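Local coordinates for BREX protein BrxA (PDB 3BHW) that probably takes part in a type 1 BREX system, which protects the bacterium against double-stranded DNA phages by preventing replication of the phage DNA, at residues E68-G71 with P72-Q76; A26-L29 with L30-V33. One frame throughout, in Å; residues are numbered along the deposited sequence. Where two conformers were deposited one is given.

Contact 1. Residues E68-G71 with P72-Q76; sequences ETMG and PELWQ
Gly71 O accepts the first backbone bonds of the helix that opens at Pro72: Trp75 N lies 3.0 Å from Gly71 O in a nearly straight bond (N-H...O angle 171°) in the carbonyl plane, whereas the bond from Leu74 N is strongly bent and weak. Gly71 is the N-cap, and Pro72 follows it in the first turn, where a ring nitrogen without a hydrogen costs no helical bond. One turn on, Gln76 N reaches Pro72 O, so the regular pattern is under way. The same Gly71 O also sits 3.2 Å above one face of the Trp75 indole, displaced toward the rim and closest to Trp75 CG and CD1, while Pro72 N stands over the ring's centre on this face. With CG anti to the carbonyl carbon (chi1 -51°), Trp75 turns its indole back along the helix start, so that this face lies against the Gly71-Pro72 peptide. There NE1 is hydrogen-bonded to the carbonyl oxygen of Leu67, the last residue of helix 57-67, a bond that probably helps to fix the ring's rotation and ties the two helices together across the loop. On the buried side, Met70 and Leu74 meet obliquely: Met70 CG lies 3.5 Å from Leu74 CD1, and Met70 CB is 3.8 Å from both methyls of Leu74. A bend at chi2 (-55°) then carries the sulfur end of Met70 away from Leu74. This hydrophobic pair, set just before and within the first turn, faces helices 179-187 and 83-97, touching Tyr184, Ala89 and Ala92. Tyr184 OH also bonds to Gly71 N, and Lys96 NZ to Thr69 O; the indole, by contrast, packs against Leu29 and Leu30 of helix 19-31.

Contact 2. Residues A26-L29 with L30-V33; sequences AGLL and LEGV
The side chains of Leu28 and Glu31 leave the last turn of helix 19-31 together, and Leu28 CD2 makes a van der Waals contact with Glu31 OE1 at 3.5 Å. The aliphatic part of Glu31 comes close to the backbone as well: its chi1 of 83° sets CG between the backbone N and the carbonyl carbon, bringing CG to 3.4 Å from Leu28 O, and the extended chain beyond carries the carboxylate alongside the leucine methyl. On another side of the turn, Leu30 CG lies 3.3 Å from Ala26 O, so that the branch point of the leucine rests against the carbonyl that receives its own N-H. Behind these side chains stand three successive i to i+4 bonds. Leu30 N donates to Ala26 O and Glu31 N to Gly27 O; the last, from Gly32 N to Leu28 O, measures 3.1 Å, and its donor lies 36° out of the carbonyl plane. Gly32 breaks the helix with a positive phi of 98°, a backbone conformation that glycine, with no CB to meet the carbonyl oxygen of Glu31, adopts readily. The chain turns away into Val33, whose N can no longer join the helical pattern and instead donates to a water at 2.9 Å; this water gives a weak bond back to Leu28 O, bridging the helix end to the departing chain. Leu28 CD2 and Val33 CG2 approach more loosely, at 4.3 Å, and both residues touch Trp38 of helix 35-43. Ala26 packs on Val78 and Leu30 on Trp75 and Arg79 of helix 72-80; Leu29 also touches Trp75, and Ala26 and Leu29 meet Leu67 of helix 57-67.

From the N terminus, contact 2 comes first, ending helix 19-31 and releasing the chain toward helix 35-43; after helix 57-67, contact 1 rounds the short loop 68-71 and starts helix 72-80. The two are in series, neither nested nor crossed, and each is local, closing no long loop. In space their centres are about 10 Å apart and they touch directly: Trp75 CZ3 comes within 3.6 Å of Leu29 O, and Gln76 CA within 3.5 Å of Leu30 CD1. The end of one helix thus packs beside the beginning of another. Together they join helices 19-31, 57-67 and 72-80, with contact 1 extending toward helices 83-97 and 179-187 and contact 2 toward helix 35-43.

Contact 1. Residues E68-G71 with P72-Q76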
loop_
_atom_site.group_PDB
_atom_site.type_symbol
_atom_site.label_atom_id
_atom_site.label_comp_id
_atom_site.label_asym_id
_atom_site.label_seq_id
_atom_site.Cartn_x
_atom_site.Cartn_y
_atom_site.Cartn_z
ATOM N N GLU A 68 -0.303 -7.809 -7.928
ATOM C CA GLU A 68 0.462 -8.850 -8.635
ATOM C C GLU A 68 1.846 -9.102 -8.031
ATOM O O GLU A 68 2.565 -9.993 -8.471
ATOM C CB GLU A 68 0.555 -8.572 -10.128
ATOM C CG GLU A 68 1.462 -7.455 -10.499
ATOM C CD GLU A 68 1.883 -7.543 -11.953
ATOM O OE1 GLU A 68 1.171 -8.232 -12.723
ATOM O OE2 GLU A 68 2.915 -6.929 -12.305
ATOM N N THR A 69 2.209 -8.333 -7.005
ATOM C CA THR A 69 3.372 -8.716 -6.194
ATOM C C THR A 69 3.045 -9.916 -5.282
ATOM O O THR A 69 3.973 -10.519 -4.734
ATOM C CB THR A 69 3.935 -7.544 -5.302
ATOM O OG1 THR A 69 2.987 -7.159 -4.318
ATOM C CG2 THR A 69 4.334 -6.298 -6.077
ATOM N N MET A 70 1.756 -10.271 -5.165
ATOM C CA MET A 70 1.254 -11.296 -4.232
ATOM C C MET A 70 0.530 -12.350 -5.065
ATOM O O MET A 70 0.434 -12.222 -6.291
ATOM C CB MET A 70 0.281 -10.727 -3.206
ATOM C CG MET A 70 0.886 -9.753 -2.234
ATOM S SD MET A 70 2.337 -10.334 -1.284
ATOM C CE MET A 70 2.343 -9.025 -0.066
ATOM N N GLY A 71 0.013 -13.374 -4.408
ATOM C CA GLY A 71 -0.474 -14.549 -5.099
ATOM C C GLY A 71 -1.962 -14.719 -4.940
ATOM O O GLY A 71 -2.620 -13.907 -4.272
ATOM N N PRO A 72 -2.510 -15.771 -5.560
ATOM C CA PRO A 72 -3.972 -15.991 -5.557
ATOM C C PRO A 72 -4.616 -16.044 -4.172
ATOM O O PRO A 72 -5.765 -15.650 -4.033
ATOM C CB PRO A 72 -4.106 -17.350 -6.247
ATOM C CG PRO A 72 -2.958 -17.398 -7.167
ATOM C CD PRO A 72 -1.811 -16.792 -6.369
ATOM N N GLU A 73 -3.900 -16.532 -3.169
ATOM C CA GLU A 73 -4.441 -16.663 -1.836
ATOM C C GLU A 73 -4.803 -15.268 -1.306
ATOM O O GLU A 73 -5.866 -15.041 -0.698
ATOM C CB GLU A 73 -3.396 -17.369 -0.952
ATOM C CG GLU A 73 -2.930 -18.762 -1.488
ATOM C CD GLU A 73 -2.035 -18.750 -2.763
ATOM O OE1 GLU A 73 -1.200 -17.832 -2.976
ATOM O OE2 GLU A 73 -2.167 -19.704 -3.563
ATOM N N LEU A 74 -3.888 -14.342 -1.536
ATOM C CA LEU A 74 -4.086 -12.975 -1.086
ATOM C C LEU A 74 -5.081 -12.217 -1.974
ATOM O O LEU A 74 -5.838 -11.411 -1.486
ATOM C CB LEU A 74 -2.766 -12.248 -1.022
ATOM C CG LEU A 74 -2.890 -10.803 -0.556
ATOM C CD1 LEU A 74 -1.625 -10.436 0.110
ATOM C CD2 LEU A 74 -3.138 -9.941 -1.789
ATOM N N TRP A 75 -5.055 -12.439 -3.281
ATOM C CA TRP A 75 -6.132 -11.917 -4.133
ATOM C C TRP A 75 -7.503 -12.359 -3.610
ATOM O O TRP A 75 -8.430 -11.557 -3.577
ATOM C CB TRP A 75 -5.983 -12.359 -5.588
ATOM C CG TRP A 75 -4.670 -12.115 -6.198
ATOM C CD1 TRP A 75 -3.715 -11.207 -5.818
ATOM C CD2 TRP A 75 -4.166 -12.772 -7.346
ATOM N NE1 TRP A 75 -2.640 -11.264 -6.673
ATOM C CE2 TRP A 75 -2.880 -12.244 -7.604
ATOM C CE3 TRP A 75 -4.674 -13.758 -8.200
ATOM C CZ2 TRP A 75 -2.103 -12.665 -8.694
ATOM C CZ3 TRP A 75 -3.884 -14.200 -9.250
ATOM C CH2 TRP A 75 -2.618 -13.656 -9.485
ATOM N N GLN A 76 -7.617 -13.605 -3.161
ATOM C CA GLN A 76 -8.908 -14.114 -2.696
ATOM C C GLN A 76 -9.332 -13.378 -1.406
ATOM O O GLN A 76 -10.502 -13.084 -1.213
ATOM C CB GLN A 76 -8.820 -15.633 -2.491
ATOM C CG GLN A 76 -10.165 -16.334 -2.391
ATOM C CD GLN A 76 -10.652 -16.948 -3.712
ATOM O OE1 GLN A 76 -11.836 -16.875 -4.029
ATOM N NE2 GLN A 76 -9.745 -17.557 -4.473
#

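Contact 2. Residues A26-L29 with L30-V33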
loop_
_atom_site.group_PDB
_atom_site.type_symbol
_atom_site.label_atom_id
_atom_site.label_comp_id
_atom_site.label_asym_id
_atom_site.label_seq_id
_atom_site.Cartn_x
_atom_site.Cartn_y
_atom_site.Cartn_z
ATOM N N ALA A 26 -8.847 -7.652 -7.996
ATOM C CA ALA A 26 -8.585 -8.980 -7.431
ATOM C C ALA A 26 -9.492 -10.057 -8.034
ATOM O O ALA A 26 -9.032 -11.171 -8.301
ATOM C CB ALA A 26 -8.714 -8.956 -5.918
ATOM N N GLY A 27 -10.766 -9.734 -8.272
ATOM C CA GLY A 27 -11.656 -10.624 -9.033
ATOM C C GLY A 27 -11.119 -10.982 -10.408
ATOM O O GLY A 27 -11.101 -12.153 -10.788
ATOM N N LEU A 28 -10.688 -9.963 -11.142
ATOM C CA LEU A 28 -10.155 -10.143 -12.480
ATOM C C LEU A 28 -8.894 -10.962 -12.448
ATOM O O LEU A 28 -8.629 -11.734 -13.377
ATOM C CB LEU A 28 -9.869 -8.803 -13.141
ATOM C CG LEU A 28 -11.107 -8.110 -13.713
ATOM C CD1 LEU A 28 -10.842 -6.618 -13.829
ATOM C CD2 LEU A 28 -11.442 -8.719 -15.062
ATOM N N LEU A 29 -8.091 -10.787 -11.395
ATOM C CA LEU A 29 -6.870 -11.582 -11.272
ATOM C C LEU A 29 -7.232 -13.052 -11.018
ATOM O O LEU A 29 -6.606 -13.963 -11.570
ATOM C CB LEU A 29 -5.944 -11.029 -10.186
ATOM C CG LEU A 29 -5.235 -9.735 -10.645
ATOM C CD1 LEU A 29 -4.528 -9.032 -9.476
ATOM C CD2 LEU A 29 -4.265 -10.023 -11.770
ATOM N N LEU A 30 -8.264 -13.279 -10.201
ATOM C CA LEU A 30 -8.684 -14.635 -9.863
ATOM C C LEU A 30 -9.423 -15.330 -11.003
ATOM O O LEU A 30 -9.416 -16.558 -11.084
ATOM C CB LEU A 30 -9.546 -14.634 -8.606
ATOM C CG LEU A 30 -8.765 -14.335 -7.328
ATOM C CD1 LEU A 30 -9.682 -13.937 -6.131
ATOM C CD2 LEU A 30 -7.800 -15.492 -7.016
ATOM N N GLU A 31 -10.077 -14.561 -11.882
ATOM C CA GLU A 31 -10.790 -15.169 -13.022
ATOM C C GLU A 31 -9.811 -15.592 -14.085
ATOM O O GLU A 31 -9.884 -16.707 -14.619
ATOM C CB GLU A 31 -11.893 -14.250 -13.589
ATOM C CG GLU A 31 -11.474 -13.162 -14.574
ATOM C CD GLU A 31 -12.686 -12.370 -15.101
ATOM O OE1 GLU A 31 -13.328 -11.628 -14.315
ATOM O OE2 GLU A 31 -13.012 -12.503 -16.299
ATOM N N GLY A 32 -8.888 -14.685 -14.382
ATOM C CA GLY A 32 -7.825 -14.927 -15.319
ATOM C C GLY A 32 -8.276 -14.324 -16.633
ATOM O O GLY A 32 -9.192 -14.844 -17.271
ATOM N N VAL A 33 -7.650 -13.215 -17.024
ATOM C CA VAL A 33 -7.892 -12.636 -18.358
ATOM C C VAL A 33 -6.592 -12.332 -19.089
ATOM O O VAL A 33 -5.533 -12.188 -18.467
ATOM C CB VAL A 33 -8.794 -11.397 -18.361
ATOM C CG1 VAL A 33 -10.224 -11.743 -17.944
ATOM C CG2 VAL A 33 -8.231 -10.274 -17.480
HETATM O O HOH W 1 -5.817 -12.326 -15.020
#